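Local coordinates for mosquitocidal toxin (Bacillus sphaericus, PDB 2CB4), which probably transfers ADP-ribose from NAD+ to target proteins through this catalytic domain, one part of a larger bacterial toxin that acts against mosquitoes, at residues Val204-Asn209 with Asn219-Pro224; Ile70-Glu75 with Phe212-Thr217; Ser121-Thr126 with Thr182-Ile187. The protein carries 1 engineered substitution. One frame throughout, in Å; residues are numbered along the deposited sequence.

Interaction 1 of 3, residues Val204-Asn209 with Asn219-Pro224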
loop_
_atom_site.group_PDB
_atom_site.type_symbol
_atom_site.label_atom_id
_atom_site.label_comp_id
_atom_site.label_asym_id
_atom_site.label_seq_id
_atom_site.Cartn_x
_atom_site.Cartn_y
_atom_site.Cartn_z
ATOM N N VAL A 204 36.848 -22.352 16.955
ATOM C CA VAL A 204 35.999 -23.427 17.453
ATOM C C VAL A 204 35.615 -24.364 16.304
ATOM O O VAL A 204 35.188 -25.489 16.530
ATOM C CB VAL A 204 34.736 -22.876 18.204
ATOM C CG1 VAL A 204 35.147 -21.995 19.391
ATOM C CG2 VAL A 204 33.840 -22.122 17.259
ATOM N N ARG A 205 35.834 -23.918 15.066
ATOM C CA ARG A 205 35.505 -24.744 13.924
ATOM C C ARG A 205 36.130 -24.237 12.652
ATOM O O ARG A 205 36.286 -23.031 12.464
ATOM C CB ARG A 205 33.993 -24.774 13.754
ATOM C CG ARG A 205 33.494 -25.589 12.599
ATOM C CD ARG A 205 32.046 -25.946 12.861
ATOM N NE ARG A 205 31.928 -27.083 13.767
ATOM C CZ ARG A 205 30.994 -27.209 14.713
ATOM N NH1 ARG A 205 30.094 -26.253 14.898
ATOM N NH2 ARG A 205 30.978 -28.287 15.492
ATOM N N ILE A 206 36.447 -25.180 11.764
ATOM C CA ILE A 206 37.000 -24.880 10.450
ATOM C C ILE A 206 35.994 -25.419 9.444
ATOM O O ILE A 206 35.636 -26.586 9.496
ATOM C CB ILE A 206 38.374 -25.557 10.217
ATOM C CG1 ILE A 206 39.387 -25.015 11.232
ATOM C CG2 ILE A 206 38.872 -25.290 8.767
ATOM C CD1 ILE A 206 40.622 -25.872 11.385
ATOM N N TRP A 207 35.509 -24.538 8.577
ATOM C CA TRP A 207 34.525 -24.873 7.559
ATOM C C TRP A 207 35.202 -24.941 6.200
ATOM O O TRP A 207 35.944 -24.031 5.827
ATOM C CB TRP A 207 33.477 -23.764 7.469
ATOM C CG TRP A 207 32.576 -23.681 8.661
ATOM C CD1 TRP A 207 32.741 -22.892 9.795
ATOM C CD2 TRP A 207 31.332 -24.360 8.819
ATOM N NE1 TRP A 207 31.685 -23.088 10.649
ATOM C CE2 TRP A 207 30.809 -23.984 10.081
ATOM C CE3 TRP A 207 30.628 -25.291 8.035
ATOM C CZ2 TRP A 207 29.597 -24.491 10.563
ATOM C CZ3 TRP A 207 29.427 -25.793 8.524
ATOM C CH2 TRP A 207 28.911 -25.370 9.774
ATOM N N ILE A 208 34.913 -26.010 5.462
ATOM C CA ILE A 208 35.435 -26.202 4.120
ATOM C C ILE A 208 34.274 -26.027 3.144
ATOM O O ILE A 208 33.199 -26.565 3.372
ATOM C CB ILE A 208 36.001 -27.625 3.931
ATOM C CG1 ILE A 208 37.010 -27.978 5.049
ATOM C CG2 ILE A 208 36.639 -27.766 2.561
ATOM C CD1 ILE A 208 38.197 -27.102 5.051
ATOM N N ASN A 209 34.491 -25.265 2.072
ATOM C CA ASN A 209 33.469 -25.065 1.034
ATOM C C ASN A 209 33.762 -26.134 -0.040
ATOM O O ASN A 209 34.714 -25.996 -0.793
ATOM C CB ASN A 209 33.612 -23.680 0.401
ATOM C CG ASN A 209 32.571 -23.418 -0.661
ATOM O OD1 ASN A 209 31.683 -24.232 -0.893
ATOM N ND2 ASN A 209 32.653 -22.263 -1.291
ATOM N N ASN A 219 42.268 -30.321 0.846
ATOM C CA ASN A 219 43.075 -30.914 1.924
ATOM C C ASN A 219 44.224 -30.027 2.377
ATOM O O ASN A 219 44.837 -30.294 3.402
ATOM C CB ASN A 219 43.590 -32.294 1.524
ATOM C CG ASN A 219 42.521 -33.346 1.626
ATOM O OD1 ASN A 219 42.268 -34.084 0.676
ATOM N ND2 ASN A 219 41.834 -33.375 2.768
ATOM N N ASP A 220 44.501 -28.969 1.620
ATOM C CA ASP A 220 45.578 -28.051 1.980
ATOM C C ASP A 220 45.128 -27.033 3.022
ATOM O O ASP A 220 45.937 -26.238 3.497
ATOM C CB ASP A 220 46.097 -27.289 0.749
ATOM C CG ASP A 220 46.654 -28.205 -0.328
ATOM O OD1 ASP A 220 47.020 -29.371 -0.024
ATOM O OD2 ASP A 220 46.724 -27.740 -1.486
ATOM N N VAL A 221 43.831 -27.013 3.331
ATOM C CA VAL A 221 43.324 -26.075 4.310
ATOM C C VAL A 221 43.952 -26.422 5.668
ATOM O O VAL A 221 43.848 -27.555 6.182
ATOM C CB VAL A 221 41.769 -26.044 4.385
ATOM C CG1 VAL A 221 41.318 -25.170 5.569
ATOM C CG2 VAL A 221 41.165 -25.567 3.062
ATOM N N SER A 222 44.626 -25.427 6.220
ATOM C CA SER A 222 45.336 -25.547 7.487
ATOM C C SER A 222 44.557 -25.018 8.691
ATOM O O SER A 222 43.622 -24.235 8.565
ATOM C CB SER A 222 46.670 -24.757 7.395
ATOM O OG SER A 222 46.464 -23.438 6.873
ATOM N N GLY A 223 45.019 -25.402 9.869
ATOM C CA GLY A 223 44.449 -24.951 11.108
ATOM C C GLY A 223 45.099 -25.765 12.213
ATOM O O GLY A 223 45.851 -26.710 11.932
ATOM N N PRO A 224 44.799 -25.410 13.461
ATOM C CA PRO A 224 45.344 -26.128 14.603
ATOM C C PRO A 224 44.884 -27.568 14.549
ATOM O O PRO A 224 43.994 -27.941 13.765
ATOM C CB PRO A 224 44.722 -25.411 15.802
ATOM C CG PRO A 224 44.501 -24.008 15.333
ATOM C CD PRO A 224 44.271 -24.078 13.833
#
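Val221 sets its isopropyl group against two isoleucines of the strand 204-208, and these three buried side chains form the tight part of the contact. Its CG1, anti to the backbone N (chi1 172°), is the branch both isoleucines share: Ile208 CD1 reaches Val221 CG1 at 3.7 Å, tip to tip, while Ile206 CG2 slides past the same Val221 CG1 in the opposite sense at 4.0 Å. Ile208 CD1 is close to the whole fork of the valine, with Val221 CG2 at 3.9 Å. Ile206 and Ile208 point this way; Trp207, between them, turns away, and its NE1 is hydrogen-bonded to Glu197.

Toward Gly223 the packing thins. Ile206 CD1, at the end of an extended side chain (chi2 163°), lies 3.9 Å from Gly223 CA, so a methyl group rests on bare glycine backbone. Ser222 and Gly223 are exposed, and the Ser222 side chain points away from the strand. No hydrogen bond joins the two segments; neighbouring strands supply polar bonds to the loop, Ser222 O to Tyr196 OH and a weak one from Lys229 NZ to Val221 O. The strand is fixed on its own account, with Ile206 bonded through its backbone to Ser228 and Val230, and with Val204 and Arg205 both facing Glu197 in a classic beta bulge.

Strands 202-208 and 229-231 run parallel, so the chain must travel back before it can re-enter the sheet. Residues 219-224 belong to that return, which passes over one face of the sheet with a short 3-10 turn but no alpha-helix: the arrangement is a parallel crossover connection made by a loop, packed on the sheet through Val221 against Ile206 and Ile208.

Interaction 2 of 3, residues Ile70-Glu75 with Phe212-Thr217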
loop_
_atom_site.group_PDB
_atom_site.type_symbol
_atom_site.label_atom_id
_atom_site.label_comp_id
_atom_site.label_asym_id
_atom_site.label_seq_id
_atom_site.Cartn_x
_atom_site.Cartn_y
_atom_site.Cartn_z
ATOM N N ILE A 70 42.455 -20.525 -11.431
ATOM C CA ILE A 70 42.823 -19.659 -10.344
ATOM C C ILE A 70 44.155 -20.115 -9.768
ATOM O O ILE A 70 44.365 -21.292 -9.468
ATOM C CB ILE A 70 41.679 -19.627 -9.222
ATOM C CG1 ILE A 70 40.325 -19.240 -9.816
ATOM C CG2 ILE A 70 42.002 -18.701 -8.121
ATOM C CD1 ILE A 70 40.394 -18.057 -10.680
ATOM N N GLN A 71 45.042 -19.160 -9.566
ATOM C CA GLN A 71 46.346 -19.391 -8.966
ATOM C C GLN A 71 46.152 -19.516 -7.451
ATOM O O GLN A 71 45.748 -18.561 -6.761
ATOM C CB GLN A 71 47.264 -18.197 -9.282
ATOM C CG GLN A 71 48.700 -18.368 -8.826
ATOM C CD GLN A 71 49.355 -19.534 -9.501
ATOM O OE1 GLN A 71 49.079 -19.818 -10.669
ATOM N NE2 GLN A 71 50.178 -20.269 -8.759
ATOM N N ILE A 72 46.433 -20.696 -6.932
ATOM C CA ILE A 72 46.264 -20.959 -5.521
ATOM C C ILE A 72 47.613 -21.139 -4.841
ATOM O O ILE A 72 48.149 -22.239 -4.807
ATOM C CB ILE A 72 45.342 -22.231 -5.322
ATOM C CG1 ILE A 72 43.961 -21.975 -5.953
ATOM C CG2 ILE A 72 45.213 -22.609 -3.835
ATOM C CD1 ILE A 72 43.152 -23.182 -6.108
ATOM N N ASP A 73 48.168 -20.044 -4.316
ATOM C CA ASP A 73 49.448 -20.058 -3.609
ATOM C C ASP A 73 49.411 -18.982 -2.520
ATOM O O ASP A 73 48.557 -18.108 -2.552
ATOM C CB ASP A 73 50.661 -19.865 -4.563
ATOM C CG ASP A 73 50.565 -18.618 -5.434
ATOM O OD1 ASP A 73 49.844 -17.656 -5.102
ATOM O OD2 ASP A 73 51.253 -18.583 -6.475
ATOM N N ASN A 74 50.328 -19.061 -1.556
ATOM C CA ASN A 74 50.385 -18.105 -0.457
ATOM C C ASN A 74 50.351 -16.664 -0.902
ATOM O O ASN A 74 49.764 -15.803 -0.252
ATOM C CB ASN A 74 51.635 -18.329 0.383
ATOM C CG ASN A 74 51.578 -19.616 1.182
ATOM O OD1 ASN A 74 50.570 -20.318 1.188
ATOM N ND2 ASN A 74 52.669 -19.925 1.867
ATOM N N GLU A 75 51.018 -16.415 -2.008
ATOM C CA GLU A 75 51.126 -15.057 -2.511
ATOM C C GLU A 75 49.803 -14.465 -2.991
ATOM O O GLU A 75 49.640 -13.250 -2.992
ATOM C CB GLU A 75 52.227 -15.043 -3.606
ATOM C CG GLU A 75 52.678 -13.669 -4.070
ATOM C CD GLU A 75 53.168 -13.685 -5.513
ATOM O OE1 GLU A 75 53.673 -14.741 -5.977
ATOM O OE2 GLU A 75 53.021 -12.635 -6.184
ATOM N N PHE A 212 34.335 -25.079 -3.748
ATOM C CA PHE A 212 35.429 -24.194 -4.091
ATOM C C PHE A 212 35.906 -24.593 -5.529
ATOM O O PHE A 212 35.987 -25.767 -5.874
ATOM C CB PHE A 212 36.556 -24.350 -3.066
ATOM C CG PHE A 212 37.783 -23.548 -3.412
ATOM C CD1 PHE A 212 37.711 -22.163 -3.527
ATOM C CD2 PHE A 212 38.990 -24.183 -3.688
ATOM C CE1 PHE A 212 38.833 -21.415 -3.885
ATOM C CE2 PHE A 212 40.119 -23.432 -4.035
ATOM C CZ PHE A 212 40.029 -22.052 -4.151
ATOM N N ILE A 213 36.181 -23.586 -6.346
ATOM C CA ILE A 213 36.586 -23.723 -7.731
ATOM C C ILE A 213 37.661 -24.805 -8.021
ATOM O O ILE A 213 37.662 -25.393 -9.097
ATOM C CB ILE A 213 37.011 -22.347 -8.262
ATOM C CG1 ILE A 213 36.752 -22.220 -9.772
ATOM C CG2 ILE A 213 38.450 -22.054 -7.845
ATOM C CD1 ILE A 213 35.422 -22.660 -10.203
ATOM N N ASN A 214 38.559 -25.084 -7.069
ATOM C CA ASN A 214 39.578 -26.164 -7.217
ATOM C C ASN A 214 39.522 -27.110 -6.024
ATOM O O ASN A 214 40.299 -26.975 -5.078
ATOM C CB ASN A 214 40.986 -25.615 -7.313
ATOM C CG ASN A 214 41.984 -26.660 -7.844
ATOM O OD1 ASN A 214 42.996 -26.299 -8.435
ATOM N ND2 ASN A 214 41.682 -27.953 -7.655
ATOM N N PRO A 215 38.604 -28.062 -6.082
ATOM C CA PRO A 215 38.388 -29.029 -5.004
ATOM C C PRO A 215 39.552 -29.934 -4.644
ATOM O O PRO A 215 39.560 -30.544 -3.570
ATOM C CB PRO A 215 37.196 -29.880 -5.500
ATOM C CG PRO A 215 36.779 -29.314 -6.817
ATOM C CD PRO A 215 37.817 -28.377 -7.297
ATOM N N SER A 216 40.523 -30.062 -5.534
ATOM C CA SER A 216 41.676 -30.931 -5.240
ATOM C C SER A 216 42.591 -30.312 -4.182
ATOM O O SER A 216 43.427 -31.003 -3.584
ATOM C CB SER A 216 42.469 -31.259 -6.515
ATOM O OG SER A 216 43.044 -30.087 -7.067
ATOM N N THR A 217 42.421 -29.013 -3.929
ATOM C CA THR A 217 43.240 -28.338 -2.906
ATOM C C THR A 217 42.588 -28.294 -1.511
ATOM O O THR A 217 43.202 -27.810 -0.566
ATOM C CB THR A 217 43.575 -26.902 -3.312
ATOM O OG1 THR A 217 42.370 -26.114 -3.290
ATOM C CG2 THR A 217 44.204 -26.862 -4.740
#
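Ile70 meets Ile213 where two irregular loops pack together at the surface of the ADP-ribosyltransferase domain; the second of them, 212-217, enters a 3-10 turn at Pro215. The two isoleucine side chains cross at about a right angle, Ile70 CG1 lying 3.9 Å from Ile213 CG2. That CG2 branch sits between its own backbone N and carbonyl carbon, which also brings it over one face of the Phe212 ring, toward the rim. Ile213 packs in addition on Phe175 of the second subunit, so this end of the contact borders an interface.

Gln71 takes no part across the contact and bonds within its own segment, NE2 to Asp73 OD2 at 3.0 Å, meeting the carboxylate from above its plane.

Ile72 carries the main weight. Its side chain extends (chi2 166°) and drives one methyl group into the opposite loop: Ile72 CD1 is 3.5 Å from Asn214 CB and 3.7 Å from Phe212 CE2. It comes to the Phe212 ring at the edge, near the ring plane, the two side chains meeting tip to tip. Thr217 CG2 adds a more distant touch on Ile72 CD1, at 4.1 Å. Arg193, from strand 192-199, lies against both Ile72 and Phe212.

Asp73, the acceptor of Gln71, is also bonded through OD1 to His76 ND1. Across the contact, the 3-10 turn is braced at the Asn214 carbonyl: Thr217 N donates to Asn214 O at 3.2 Å, and Thr217 OG1, also hydrogen-bonded to Arg193, donates to the same Asn214 O at 2.9 Å, with a C=O...donor angle of 165°.

Interaction 3 of 3, residues Ser121-Thr126 with Thr182-Ile187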
loop_
_atom_site.group_PDB
_atom_site.type_symbol
_atom_site.label_atom_id
_atom_site.label_comp_id
_atom_site.label_asym_id
_atom_site.label_seq_id
_atom_site.Cartn_x
_atom_site.Cartn_y
_atom_site.Cartn_z
ATOM N N SER A 121 29.151 1.055 -1.336
ATOM C CA SER A 121 29.606 1.035 -2.709
ATOM C C SER A 121 29.487 -0.358 -3.274
ATOM O O SER A 121 28.997 -1.266 -2.607
ATOM C CB SER A 121 31.070 1.481 -2.746
ATOM O OG SER A 121 31.912 0.497 -2.183
ATOM N N ILE A 122 29.941 -0.516 -4.512
ATOM C CA ILE A 122 29.944 -1.798 -5.208
ATOM C C ILE A 122 31.221 -2.599 -4.887
ATOM O O ILE A 122 31.417 -3.696 -5.411
ATOM C CB ILE A 122 29.884 -1.593 -6.746
ATOM C CG1 ILE A 122 31.095 -0.787 -7.251
ATOM C CG2 ILE A 122 28.566 -0.950 -7.176
ATOM C CD1 ILE A 122 31.445 -1.065 -8.745
ATOM N N PHE A 123 32.091 -2.050 -4.043
ATOM C CA PHE A 123 33.347 -2.720 -3.696
ATOM C C PHE A 123 33.285 -3.623 -2.463
ATOM O O PHE A 123 32.635 -3.314 -1.454
ATOM C CB PHE A 123 34.485 -1.685 -3.455
ATOM C CG PHE A 123 34.624 -0.659 -4.553
ATOM C CD1 PHE A 123 35.170 -1.008 -5.789
ATOM C CD2 PHE A 123 34.201 0.664 -4.353
ATOM C CE1 PHE A 123 35.253 -0.053 -6.814
ATOM C CE2 PHE A 123 34.288 1.611 -5.365
ATOM C CZ PHE A 123 34.815 1.252 -6.599
ATOM N N VAL A 124 34.053 -4.718 -2.519
ATOM C CA VAL A 124 34.158 -5.618 -1.379
ATOM C C VAL A 124 35.635 -5.732 -1.042
ATOM O O VAL A 124 36.435 -5.931 -1.886
ATOM C CB VAL A 124 33.523 -7.036 -1.686
ATOM C CG1 VAL A 124 33.943 -8.075 -0.644
ATOM C CG2 VAL A 124 32.046 -6.918 -1.760
ATOM N N SER A 125 36.015 -5.564 0.193
ATOM C CA SER A 125 37.434 -5.670 0.492
ATOM C C SER A 125 37.888 -7.033 0.947
ATOM O O SER A 125 37.135 -7.803 1.507
ATOM C CB SER A 125 37.810 -4.672 1.610
ATOM O OG SER A 125 37.861 -3.382 1.043
ATOM N N THR A 126 39.177 -7.264 0.806
ATOM C CA THR A 126 39.851 -8.463 1.332
ATOM C C THR A 126 41.229 -7.917 1.770
ATOM O O THR A 126 41.616 -6.824 1.441
ATOM C CB THR A 126 39.953 -9.616 0.309
ATOM O OG1 THR A 126 40.754 -9.162 -0.776
ATOM C CG2 THR A 126 38.503 -9.987 -0.263
ATOM N N THR A 182 40.830 -4.983 -3.411
ATOM C CA THR A 182 39.411 -4.648 -3.543
ATOM C C THR A 182 38.772 -5.286 -4.769
ATOM O O THR A 182 39.429 -5.368 -5.832
ATOM C CB THR A 182 39.238 -3.112 -3.639
ATOM O OG1 THR A 182 39.785 -2.500 -2.469
ATOM C CG2 THR A 182 37.787 -2.708 -3.794
ATOM N N PHE A 183 37.500 -5.732 -4.612
ATOM C CA PHE A 183 36.760 -6.385 -5.682
ATOM C C PHE A 183 35.508 -5.641 -6.054
ATOM O O PHE A 183 34.514 -5.698 -5.347
ATOM C CB PHE A 183 36.435 -7.834 -5.314
ATOM C CG PHE A 183 37.651 -8.713 -5.208
ATOM C CD1 PHE A 183 38.006 -9.582 -6.250
ATOM C CD2 PHE A 183 38.460 -8.653 -4.087
ATOM C CE1 PHE A 183 39.144 -10.369 -6.159
ATOM C CE2 PHE A 183 39.604 -9.449 -3.980
ATOM C CZ PHE A 183 39.958 -10.300 -5.025
ATOM N N PRO A 184 35.545 -4.949 -7.195
ATOM C CA PRO A 184 34.362 -4.220 -7.657
ATOM C C PRO A 184 33.354 -5.299 -8.067
ATOM O O PRO A 184 33.684 -6.202 -8.852
ATOM C CB PRO A 184 34.888 -3.434 -8.898
ATOM C CG PRO A 184 36.374 -3.415 -8.764
ATOM C CD PRO A 184 36.711 -4.740 -8.097
ATOM N N GLY A 185 32.152 -5.249 -7.493
ATOM C CA GLY A 185 31.127 -6.247 -7.793
ATOM C C GLY A 185 31.136 -7.450 -6.830
ATOM O O GLY A 185 30.293 -8.341 -6.938
ATOM N N GLY A 186 32.095 -7.495 -5.909
ATOM C CA GLY A 186 32.157 -8.584 -4.946
ATOM C C GLY A 186 32.835 -9.853 -5.449
ATOM O O GLY A 186 33.527 -9.848 -6.471
ATOM N N ILE A 187 32.624 -10.934 -4.700
ATOM C CA ILE A 187 33.229 -12.231 -4.933
ATOM C C ILE A 187 32.197 -13.370 -4.827
ATOM O O ILE A 187 31.526 -13.511 -3.815
ATOM C CB ILE A 187 34.304 -12.445 -3.828
ATOM C CG1 ILE A 187 35.236 -11.228 -3.757
ATOM C CG2 ILE A 187 35.051 -13.786 -3.977
ATOM C CD1 ILE A 187 36.088 -11.159 -2.496
#
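Phe183 O is held by two backbone N-H groups: Val124 N donates to it from across the pair at 3.0 Å, and Gly186 N, from its own segment, donates to Phe183 O at 3.1 Å. They arrive from opposite faces of the carbonyl plane, so the oxygen serves both the sheet and the type II turn Phe183-Gly186. The return bond, Phe183 N to Val124 O at 2.9 Å, completes the antiparallel hydrogen-bonded pair of Val124 and Phe183. Beyond it, Gly185 N reaches Ile122 O at 2.7 Å and fastens the turn to the residue just before the strand; the positive phi of Gly185 (92°) suits the third position of such a turn.

On one face of the sheet, Thr182 CG2 presses on Phe123 CB at 3.5 Å, and Pro184 lies obliquely against the Phe123 ring. On the other, Thr126 OG1, set between its backbone N and carbonyl carbon (chi1 63°), approaches Phe183 CE2 at 3.4 Å, in the plane of the ring at its edge, while this hydroxyl is hydrogen-bonded to Ile181 O. Ile187 CD1 covers one face of the same ring toward its rim and touches Thr126 CG2 at 3.5 Å, tip to tip.

Ser125 and Thr126 probably begin the counterpart of the STS motif of R-S-E-class ADP-ribosyltransferases. Ser125 OG is bonded to Tyr114 OH and to OE1 of Gln180, the engineered residue, and Ser125 O accepts from Arg80, all consistent with a place beside the NAD site. Helices 36-44 and 111-117 pack on Phe123, Pro184 and Thr182 through Leu39, Ile43, Leu111 and Leu115, while Leu78 and Arg80 of strand 78-82, paired with strand 123-131, touch Val124, Thr126 and Phe183.

Overall arrangement
Interactions 1 and 3 are buried, interaction 2 is a surface contact. Interaction 3 lies deepest, its centre about 8 Å from that of the chain, against about 17 Å for interaction 1 and 15 Å for interaction 2. It joins two strands by backbone hydrogen bonds, whereas the other two have none across them and rest on apolar side-chain packing, in interaction 2 with an aromatic edge. Interactions 1 and 3 reach the same mixed sheet. Interactions 1 and 2 share the connection between strands 202-208 and 229-231, packed first on the loop 70-75, next to a second subunit, then on the side of its own strand that carries Ile206 and Ile208.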